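Local coordinates for protein minor fimbrium subunit Mfa5 (Porphyromonas gingivalis ATCC 33277, PDB 6TO1) that serves as an accessory tip subunit of the minor (Mfa1) fimbriae, type V pili that mediate biofilm formation and adhesion to host cells and other oral bacteria, at residues Ile533-Tyr537 with Tyr594-Asn600; Lys228-Ser234 with Thr357-Tyr363. All coordinates share one frame; numbering follows the deposited sequence.

Contact 1: residues Ile533-Tyr537 with Tyr594-Asn600; sequences IKRHY and YSVPPTN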
ATOM      1  N   ILE A 533     -39.694  27.016 -18.368  1.00 27.26           N
ATOM      2  CA  ILE A 533     -40.253  27.775 -19.478  1.00 25.22           C
ATOM      3  C   ILE A 533     -40.398  29.207 -19.006  1.00 29.74           C
ATOM      4  O   ILE A 533     -41.119  29.476 -18.037  1.00 24.32           O
ATOM      5  CB  ILE A 533     -41.591  27.194 -19.969  1.00 28.15           C
ATOM      6  CG1 ILE A 533     -41.307  25.868 -20.669  1.00 24.00           C
ATOM      7  CG2 ILE A 533     -42.304  28.170 -20.925  1.00 26.43           C
ATOM      8  CD1 ILE A 533     -42.525  25.014 -21.029  1.00 23.27           C
ATOM      9  N   LYS A 534     -39.645  30.102 -19.626  1.00 22.79           N
ATOM     10  CA  LYS A 534     -39.681  31.508 -19.304  1.00 22.26           C
ATOM     11  C   LYS A 534     -40.678  32.180 -20.247  1.00 20.39           C
ATOM     12  O   LYS A 534     -40.740  31.842 -21.432  1.00 23.32           O
ATOM     13  CB  LYS A 534     -38.308  32.133 -19.476  1.00 27.86           C
ATOM     14  CG  LYS A 534     -37.252  31.524 -18.572  1.00 31.95           C
ATOM     15  CD  LYS A 534     -35.975  32.327 -18.631  1.00 34.96           C
ATOM     16  CE  LYS A 534     -34.834  31.546 -19.279  1.00 43.74           C
ATOM     17  NZ  LYS A 534     -33.523  32.258 -19.069  1.00 44.46           N
ATOM     18  N   ARG A 535     -41.463  33.103 -19.701  1.00 24.47           N
ATOM     19  CA  ARG A 535     -42.388  33.928 -20.478  1.00 25.17           C
ATOM     20  C   ARG A 535     -41.875  35.360 -20.472  1.00 21.48           C
ATOM     21  O   ARG A 535     -41.598  35.922 -19.406  1.00 28.92           O
ATOM     22  CB  ARG A 535     -43.792  33.835 -19.881  1.00 23.95           C
ATOM     23  CG  ARG A 535     -44.348  32.422 -19.946  1.00 19.82           C
ATOM     24  CD  ARG A 535     -45.816  32.370 -19.497  1.00 24.31           C
ATOM     25  NE  ARG A 535     -45.920  32.460 -18.043  1.00 23.11           N
ATOM     26  CZ  ARG A 535     -46.993  32.119 -17.343  1.00 28.00           C
ATOM     27  NH1 ARG A 535     -48.092  31.694 -17.961  1.00 28.72           N
ATOM     28  NH2 ARG A 535     -46.967  32.198 -16.023  1.00 31.64           N
ATOM     29  N   HIS A 536     -41.698  35.926 -21.662  1.00 22.64           N
ATOM     30  CA  HIS A 536     -41.219  37.288 -21.822  1.00 20.04           C
ATOM     31  C   HIS A 536     -42.334  38.132 -22.439  1.00 18.45           C
ATOM     32  O   HIS A 536     -43.152  37.622 -23.206  1.00 22.07           O
ATOM     33  CB  HIS A 536     -39.999  37.357 -22.731  1.00 23.72           C
ATOM     34  CG  HIS A 536     -38.909  36.396 -22.368  1.00 28.47           C
ATOM     35  ND1 HIS A 536     -37.836  36.755 -21.578  1.00 29.51           N
ATOM     36  CD2 HIS A 536     -38.719  35.097 -22.704  1.00 29.36           C
ATOM     37  CE1 HIS A 536     -37.026  35.715 -21.443  1.00 28.99           C
ATOM     38  NE2 HIS A 536     -37.547  34.690 -22.104  1.00 23.23           N
ATOM     39  N   TYR A 537     -42.344  39.414 -22.099  1.00 23.41           N
ATOM     40  CA  TYR A 537     -43.418  40.342 -22.469  1.00 23.51           C
ATOM     41  C   TYR A 537     -42.778  41.565 -23.111  1.00 23.33           C
ATOM     42  O   TYR A 537     -42.225  42.429 -22.421  1.00 25.45           O
ATOM     43  CB  TYR A 537     -44.239  40.698 -21.237  1.00 19.54           C
ATOM     44  CG  TYR A 537     -44.772  39.472 -20.527  1.00 18.98           C
ATOM     45  CD1 TYR A 537     -45.968  38.901 -20.906  1.00 21.66           C
ATOM     46  CD2 TYR A 537     -44.023  38.825 -19.513  1.00 23.65           C
ATOM     47  CE1 TYR A 537     -46.440  37.781 -20.316  1.00 22.74           C
ATOM     48  CE2 TYR A 537     -44.512  37.701 -18.890  1.00 23.80           C
ATOM     49  CZ  TYR A 537     -45.721  37.178 -19.296  1.00 25.57           C
ATOM     50  OH  TYR A 537     -46.257  36.044 -18.731  1.00 24.39           O
ATOM     51  N   TYR A 594     -45.562  22.164 -24.220  1.00 28.46           N
ATOM     52  CA  TYR A 594     -46.559  22.648 -23.285  1.00 30.93           C
ATOM     53  C   TYR A 594     -47.298  23.825 -23.908  1.00 29.15           C
ATOM     54  O   TYR A 594     -46.734  24.560 -24.728  1.00 27.83           O
ATOM     55  CB  TYR A 594     -45.919  23.061 -21.981  1.00 33.73           C
ATOM     56  CG  TYR A 594     -45.344  21.883 -21.253  1.00 33.47           C
ATOM     57  CD1 TYR A 594     -46.104  21.194 -20.321  1.00 35.64           C
ATOM     58  CD2 TYR A 594     -44.056  21.441 -21.515  1.00 28.79           C
ATOM     59  CE1 TYR A 594     -45.604  20.112 -19.653  1.00 37.16           C
ATOM     60  CE2 TYR A 594     -43.544  20.345 -20.844  1.00 28.75           C
ATOM     61  CZ  TYR A 594     -44.322  19.693 -19.917  1.00 31.96           C
ATOM     62  OH  TYR A 594     -43.842  18.599 -19.246  1.00 34.28           O
ATOM     63  N   SER A 595     -48.560  23.996 -23.493  1.00 35.91           N
ATOM     64  CA  SER A 595     -49.430  25.068 -23.987  1.00 28.68           C
ATOM     65  C   SER A 595     -49.313  26.250 -23.037  1.00 25.42           C
ATOM     66  O   SER A 595     -49.809  26.213 -21.901  1.00 32.81           O
ATOM     67  CB  SER A 595     -50.871  24.570 -24.115  1.00 35.42           C
ATOM     68  OG  SER A 595     -51.731  25.621 -24.532  1.00 46.60           O
ATOM     69  N   VAL A 596     -48.614  27.288 -23.474  1.00 25.76           N
ATOM     70  CA  VAL A 596     -48.164  28.343 -22.574  1.00 23.64           C
ATOM     71  C   VAL A 596     -48.948  29.614 -22.880  1.00 26.19           C
ATOM     72  O   VAL A 596     -48.842  30.140 -23.996  1.00 25.89           O
ATOM     73  CB  VAL A 596     -46.654  28.598 -22.699  1.00 21.23           C
ATOM     74  CG1 VAL A 596     -46.250  29.684 -21.766  1.00 24.54           C
ATOM     75  CG2 VAL A 596     -45.928  27.290 -22.410  1.00 24.74           C
ATOM     76  N   PRO A 597     -49.702  30.151 -21.923  1.00 28.15           N
ATOM     77  CA  PRO A 597     -50.375  31.428 -22.146  1.00 33.57           C
ATOM     78  C   PRO A 597     -49.620  32.555 -21.471  1.00 24.60           C
ATOM     79  O   PRO A 597     -48.885  32.336 -20.497  1.00 25.41           O
ATOM     80  CB  PRO A 597     -51.741  31.199 -21.483  1.00 23.46           C
ATOM     81  CG  PRO A 597     -51.345  30.451 -20.215  1.00 31.13           C
ATOM     82  CD  PRO A 597     -50.082  29.604 -20.603  1.00 28.30           C
ATOM     83  N   PRO A 598     -49.795  33.792 -21.929  1.00 23.97           N
ATOM     84  CA  PRO A 598     -49.272  34.927 -21.160  1.00 22.75           C
ATOM     85  C   PRO A 598     -50.043  35.078 -19.850  1.00 24.46           C
ATOM     86  O   PRO A 598     -51.215  34.706 -19.745  1.00 26.59           O
ATOM     87  CB  PRO A 598     -49.496  36.128 -22.089  1.00 23.40           C
ATOM     88  CG  PRO A 598     -50.691  35.735 -22.911  1.00 22.42           C
ATOM     89  CD  PRO A 598     -50.663  34.212 -23.056  1.00 24.16           C
ATOM     90  N   THR A 599     -49.374  35.608 -18.833  1.00 27.72           N
ATOM     91  CA  THR A 599     -50.083  35.847 -17.580  1.00 27.93           C
ATOM     92  C   THR A 599     -51.182  36.887 -17.758  1.00 33.81           C
ATOM     93  O   THR A 599     -52.197  36.836 -17.063  1.00 30.64           O
ATOM     94  CB  THR A 599     -49.126  36.282 -16.480  1.00 29.44           C
ATOM     95  OG1 THR A 599     -48.375  37.426 -16.886  1.00 46.96           O
ATOM     96  CG2 THR A 599     -48.184  35.149 -16.185  1.00 26.94           C
ATOM     97  N   ASN A 600     -51.005  37.829 -18.674  1.00 29.74           N
ATOM     98  CA  ASN A 600     -52.054  38.808 -18.924  1.00 30.57           C
ATOM     99  C   ASN A 600     -52.009  39.231 -20.379  1.00 32.05           C
ATOM    100  O   ASN A 600     -50.978  39.142 -21.033  1.00 25.50           O
ATOM    101  CB  ASN A 600     -51.927  40.049 -18.046  1.00 26.71           C
ATOM    102  CG  ASN A 600     -50.513  40.502 -17.880  1.00 43.00           C
ATOM    103  OD1 ASN A 600     -49.583  39.697 -17.879  1.00 56.36           O
ATOM    104  ND2 ASN A 600     -50.331  41.794 -17.721  1.00 44.48           N
TER
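Face-to-face packing of two β-sheets in the C-terminal part of the modelled chain brings I533, R535 and Y537 of strand 530-539 against strand 592-596 and the loop that follows it. The axes of the two short strand segments approach to 10.1 Å at an angle of 23°, so side chains rather than backbones fill the gap. At one end the contact is apolar: I533 and V596 meet tip to tip through their CG2 methyls (4.0 Å), while I533 CD1 touches CD2 of the Y594 ring (3.9 Å). V596 serves two neighbours, because its CG1, anti to the backbone N, turns to R535 CD at 3.5 Å. The arginine chain then bends at chi3 (-76°) and delivers NH1 to the carbonyl O of P597 (2.7 Å), which lies near the edge of the guanidinium but 21° out of its plane. The CG2 methyl of T599 lies over one face, toward the rim, 3.2 Å from NH2. The Y537 hydroxyl O accepts a nearly straight bond from T599 N (3.1 Å), and the rim of its ring rests on P598, CE1 to CB 3.9 Å. D567 ties the two polar residues together, its carboxylate forming a salt bridge with R535 NE and a hydrogen bond with Y537 OH. An apolar end passing into a hydrogen-bonded polar end, between strands only modestly twisted against each other, fits the interface of an aligned β-sandwich.

Contact 2: residues Lys228-Ser234 with Thr357-Tyr363; sequences KHIILMS and TIHTIGY
In the von Willebrand factor A domain, with its Rossmann-like fold, K228-S234 and T357-Y363 illustrate how neighbouring parallel strands of the central sheet are joined, I230 opposite I358 and L232 opposite T360. Backbone hydrogen bonds come first. I230 and L232 give their N-H to the carbonyls of T357 and H359, and H359 and I361 return theirs to I230 and L232, with H359 N to I230 O at 2.9 Å. CA-H...O contacts accompany these bonds, as from T360 CA to L232 O (3.3 Å).

A polar side-chain bond lies on one face of this pair. H359 CG stands beside its own backbone N (chi1 -46°), bringing the ring's NE2 to ND1 of H229 at 2.8 Å. The rings meet rim to rim, their planes 29° apart; either nitrogen could be the donor.

Apolar contacts occupy both faces. Beside the histidines, I361 CD1 touches I231 CG2 (4.0 Å) and M233 CG. On the other face I230 and I358 run side by side, CB to CD1 3.9 Å. Helix 143-160 packs on the first of these faces and helix 209-220 on the second.

At the C-terminal end S234 OG bonds to D133, the aspartate that opens the DxSxS signature of the metal site. Y363 N reaches S234 O (3.0 Å) from 37° above the carbonyl plane, and the Y363 ring sets CE2 3.6 Å from M233 CB, while the phenol OH bonds S152 OG.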
ATOM      1  N   LYS A 228      15.280 -12.164   4.239  1.00 20.18           N
ATOM      2  CA  LYS A 228      15.845 -13.504   4.369  1.00 19.39           C
ATOM      3  C   LYS A 228      16.448 -13.625   5.756  1.00 20.41           C
ATOM      4  O   LYS A 228      17.362 -12.858   6.110  1.00 22.46           O
ATOM      5  CB  LYS A 228      16.895 -13.762   3.279  1.00 18.74           C
ATOM      6  CG  LYS A 228      16.354 -13.765   1.868  1.00 22.66           C
ATOM      7  CD  LYS A 228      17.457 -13.872   0.822  1.00 26.96           C
ATOM      8  CE  LYS A 228      16.925 -13.586  -0.584  1.00 24.46           C
ATOM      9  NZ  LYS A 228      18.034 -13.417  -1.563  1.00 30.36           N
ATOM     10  N   HIS A 229      15.920 -14.561   6.548  1.00 15.85           N
ATOM     11  CA  HIS A 229      16.322 -14.749   7.933  1.00 19.11           C
ATOM     12  C   HIS A 229      16.829 -16.164   8.182  1.00 17.12           C
ATOM     13  O   HIS A 229      16.257 -17.133   7.682  1.00 18.11           O
ATOM     14  CB  HIS A 229      15.154 -14.523   8.912  1.00 18.50           C
ATOM     15  CG  HIS A 229      14.530 -13.170   8.834  1.00 22.36           C
ATOM     16  ND1 HIS A 229      14.843 -12.156   9.716  1.00 18.92           N
ATOM     17  CD2 HIS A 229      13.605 -12.662   7.989  1.00 26.38           C
ATOM     18  CE1 HIS A 229      14.115 -11.088   9.435  1.00 24.88           C
ATOM     19  NE2 HIS A 229      13.367 -11.366   8.379  1.00 22.09           N
ATOM     20  N   ILE A 230      17.891 -16.272   8.971  1.00 17.87           N
ATOM     21  CA  ILE A 230      18.340 -17.535   9.550  1.00 18.64           C
ATOM     22  C   ILE A 230      18.181 -17.428  11.054  1.00 18.87           C
ATOM     23  O   ILE A 230      18.648 -16.457  11.659  1.00 18.87           O
ATOM     24  CB  ILE A 230      19.795 -17.861   9.175  1.00 15.44           C
ATOM     25  CG1 ILE A 230      19.892 -18.018   7.663  1.00 17.61           C
ATOM     26  CG2 ILE A 230      20.296 -19.077   9.946  1.00 17.31           C
ATOM     27  CD1 ILE A 230      21.347 -18.115   7.142  1.00 23.03           C
ATOM     28  N   ILE A 231      17.516 -18.415  11.652  1.00 15.58           N
ATOM     29  CA  ILE A 231      17.344 -18.485  13.100  1.00 16.27           C
ATOM     30  C   ILE A 231      18.124 -19.689  13.620  1.00 19.07           C
ATOM     31  O   ILE A 231      17.767 -20.831  13.327  1.00 20.24           O
ATOM     32  CB  ILE A 231      15.858 -18.602  13.497  1.00 18.59           C
ATOM     33  CG1 ILE A 231      15.053 -17.415  12.989  1.00 20.71           C
ATOM     34  CG2 ILE A 231      15.712 -18.788  15.028  1.00 18.25           C
ATOM     35  CD1 ILE A 231      13.506 -17.699  12.964  1.00 21.12           C
ATOM     36  N   LEU A 232      19.138 -19.444  14.451  1.00 18.43           N
ATOM     37  CA  LEU A 232      19.948 -20.506  15.028  1.00 19.82           C
ATOM     38  C   LEU A 232      19.566 -20.703  16.482  1.00 16.21           C
ATOM     39  O   LEU A 232      19.623 -19.766  17.277  1.00 17.64           O
ATOM     40  CB  LEU A 232      21.444 -20.174  14.921  1.00 16.69           C
ATOM     41  CG  LEU A 232      22.431 -21.119  15.564  1.00 16.92           C
ATOM     42  CD1 LEU A 232      22.431 -22.491  14.906  1.00 19.15           C
ATOM     43  CD2 LEU A 232      23.831 -20.457  15.511  1.00 16.83           C
ATOM     44  N   MET A 233      19.209 -21.930  16.829  1.00 16.40           N
ATOM     45  CA  MET A 233      18.783 -22.311  18.166  1.00 15.83           C
ATOM     46  C   MET A 233      19.817 -23.295  18.694  1.00 18.67           C
ATOM     47  O   MET A 233      19.885 -24.441  18.231  1.00 19.15           O
ATOM     48  CB  MET A 233      17.384 -22.935  18.116  1.00 16.63           C
ATOM     49  CG  MET A 233      16.324 -21.919  17.719  1.00 18.39           C
ATOM     50  SD  MET A 233      14.863 -22.575  16.884  1.00 20.77           S
ATOM     51  CE  MET A 233      14.269 -23.709  18.132  1.00 24.69           C
ATOM     52  N   SER A 234      20.636 -22.857  19.639  1.00 19.28           N
ATOM     53  CA  SER A 234      21.778 -23.664  20.039  1.00 15.80           C
ATOM     54  C   SER A 234      22.120 -23.362  21.487  1.00 16.81           C
ATOM     55  O   SER A 234      21.810 -22.287  21.995  1.00 18.77           O
ATOM     56  CB  SER A 234      22.978 -23.381  19.119  1.00 18.15           C
ATOM     57  OG  SER A 234      24.138 -24.031  19.618  1.00 19.40           O
ATOM     58  N   THR A 357      19.650 -11.877   7.484  1.00 18.81           N
ATOM     59  CA  THR A 357      19.551 -11.491   8.886  1.00 17.52           C
ATOM     60  C   THR A 357      19.708 -12.739   9.744  1.00 20.95           C
ATOM     61  O   THR A 357      19.066 -13.757   9.484  1.00 19.33           O
ATOM     62  CB  THR A 357      18.202 -10.820   9.157  1.00 22.28           C
ATOM     63  OG1 THR A 357      18.112  -9.639   8.363  1.00 22.79           O
ATOM     64  CG2 THR A 357      18.063 -10.447  10.608  1.00 22.22           C
ATOM     65  N   ILE A 358      20.553 -12.655  10.763  1.00 18.33           N
ATOM     66  CA  ILE A 358      20.848 -13.805  11.604  1.00 16.78           C
ATOM     67  C   ILE A 358      20.347 -13.537  13.008  1.00 16.52           C
ATOM     68  O   ILE A 358      20.806 -12.594  13.663  1.00 17.36           O
ATOM     69  CB  ILE A 358      22.352 -14.142  11.659  1.00 14.65           C
ATOM     70  CG1 ILE A 358      22.956 -14.012  10.278  1.00 20.46           C
ATOM     71  CG2 ILE A 358      22.534 -15.512  12.287  1.00 18.26           C
ATOM     72  CD1 ILE A 358      22.377 -14.908   9.249  1.00 24.15           C
ATOM     73  N   HIS A 359      19.482 -14.429  13.494  1.00 19.08           N
ATOM     74  CA  HIS A 359      19.013 -14.449  14.868  1.00 17.26           C
ATOM     75  C   HIS A 359      19.599 -15.657  15.584  1.00 17.92           C
ATOM     76  O   HIS A 359      19.640 -16.758  15.020  1.00 17.96           O
ATOM     77  CB  HIS A 359      17.494 -14.565  14.937  1.00 18.73           C
ATOM     78  CG  HIS A 359      16.772 -13.654  14.007  1.00 20.45           C
ATOM     79  ND1 HIS A 359      16.157 -12.498  14.440  1.00 20.15           N
ATOM     80  CD2 HIS A 359      16.553 -13.726  12.674  1.00 20.40           C
ATOM     81  CE1 HIS A 359      15.602 -11.893  13.404  1.00 19.15           C
ATOM     82  NE2 HIS A 359      15.817 -12.624  12.324  1.00 23.57           N
ATOM     83  N   THR A 360      20.030 -15.475  16.822  1.00 18.07           N
ATOM     84  CA  THR A 360      20.519 -16.612  17.584  1.00 18.67           C
ATOM     85  C   THR A 360      19.794 -16.646  18.918  1.00 20.94           C
ATOM     86  O   THR A 360      19.492 -15.616  19.514  1.00 19.60           O
ATOM     87  CB  THR A 360      22.040 -16.574  17.821  1.00 17.29           C
ATOM     88  OG1 THR A 360      22.372 -15.348  18.481  1.00 16.65           O
ATOM     89  CG2 THR A 360      22.788 -16.660  16.519  1.00 16.98           C
ATOM     90  N   ILE A 361      19.555 -17.855  19.401  1.00 16.92           N
ATOM     91  CA  ILE A 361      18.816 -18.081  20.635  1.00 14.34           C
ATOM     92  C   ILE A 361      19.636 -19.055  21.452  1.00 17.02           C
ATOM     93  O   ILE A 361      19.929 -20.156  20.987  1.00 19.69           O
ATOM     94  CB  ILE A 361      17.407 -18.638  20.360  1.00 18.60           C
ATOM     95  CG1 ILE A 361      16.657 -17.706  19.416  1.00 22.02           C
ATOM     96  CG2 ILE A 361      16.672 -18.842  21.653  1.00 20.57           C
ATOM     97  CD1 ILE A 361      15.322 -18.275  18.972  1.00 23.74           C
ATOM     98  N   GLY A 362      20.004 -18.665  22.672  1.00 19.70           N
ATOM     99  CA  GLY A 362      20.912 -19.452  23.477  1.00 17.60           C
ATOM    100  C   GLY A 362      20.155 -20.257  24.516  1.00 20.31           C
ATOM    101  O   GLY A 362      19.502 -19.694  25.393  1.00 20.61           O
ATOM    102  N   TYR A 363      20.253 -21.578  24.415  1.00 19.57           N
ATOM    103  CA  TYR A 363      19.491 -22.473  25.283  1.00 21.20           C
ATOM    104  C   TYR A 363      20.246 -22.939  26.532  1.00 25.80           C
ATOM    105  O   TYR A 363      19.678 -23.686  27.336  1.00 25.70           O
ATOM    106  CB  TYR A 363      19.003 -23.676  24.457  1.00 19.64           C
ATOM    107  CG  TYR A 363      17.838 -23.293  23.571  1.00 22.84           C
ATOM    108  CD1 TYR A 363      16.533 -23.610  23.921  1.00 19.49           C
ATOM    109  CD2 TYR A 363      18.040 -22.551  22.407  1.00 22.89           C
ATOM    110  CE1 TYR A 363      15.481 -23.245  23.127  1.00 21.07           C
ATOM    111  CE2 TYR A 363      16.991 -22.161  21.627  1.00 20.22           C
ATOM    112  CZ  TYR A 363      15.715 -22.517  21.975  1.00 23.23           C
ATOM    113  OH  TYR A 363      14.674 -22.114  21.188  1.00 23.91           O
TER

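In the fold
Contacts 1 and 2 sit at opposite sides of the centre of an elongated chain, their own centres 90 Å apart and their nearest atoms about 70 Å apart, and they follow one another in sequence without interleaving. They exemplify two ways in which β-strands meet: edge by edge through backbone bonds in 228-234 with 357-363, and across a gap filled by side chains in 533-537 with 594-600. Contact 2 also borders a metal site, as the S234 side chain lies about 6 Å from the magnesium ion held by S135, S137 and T207. The calcium-binding residues, among them N280 and D319, lie in the 122-residue connection between its two segments.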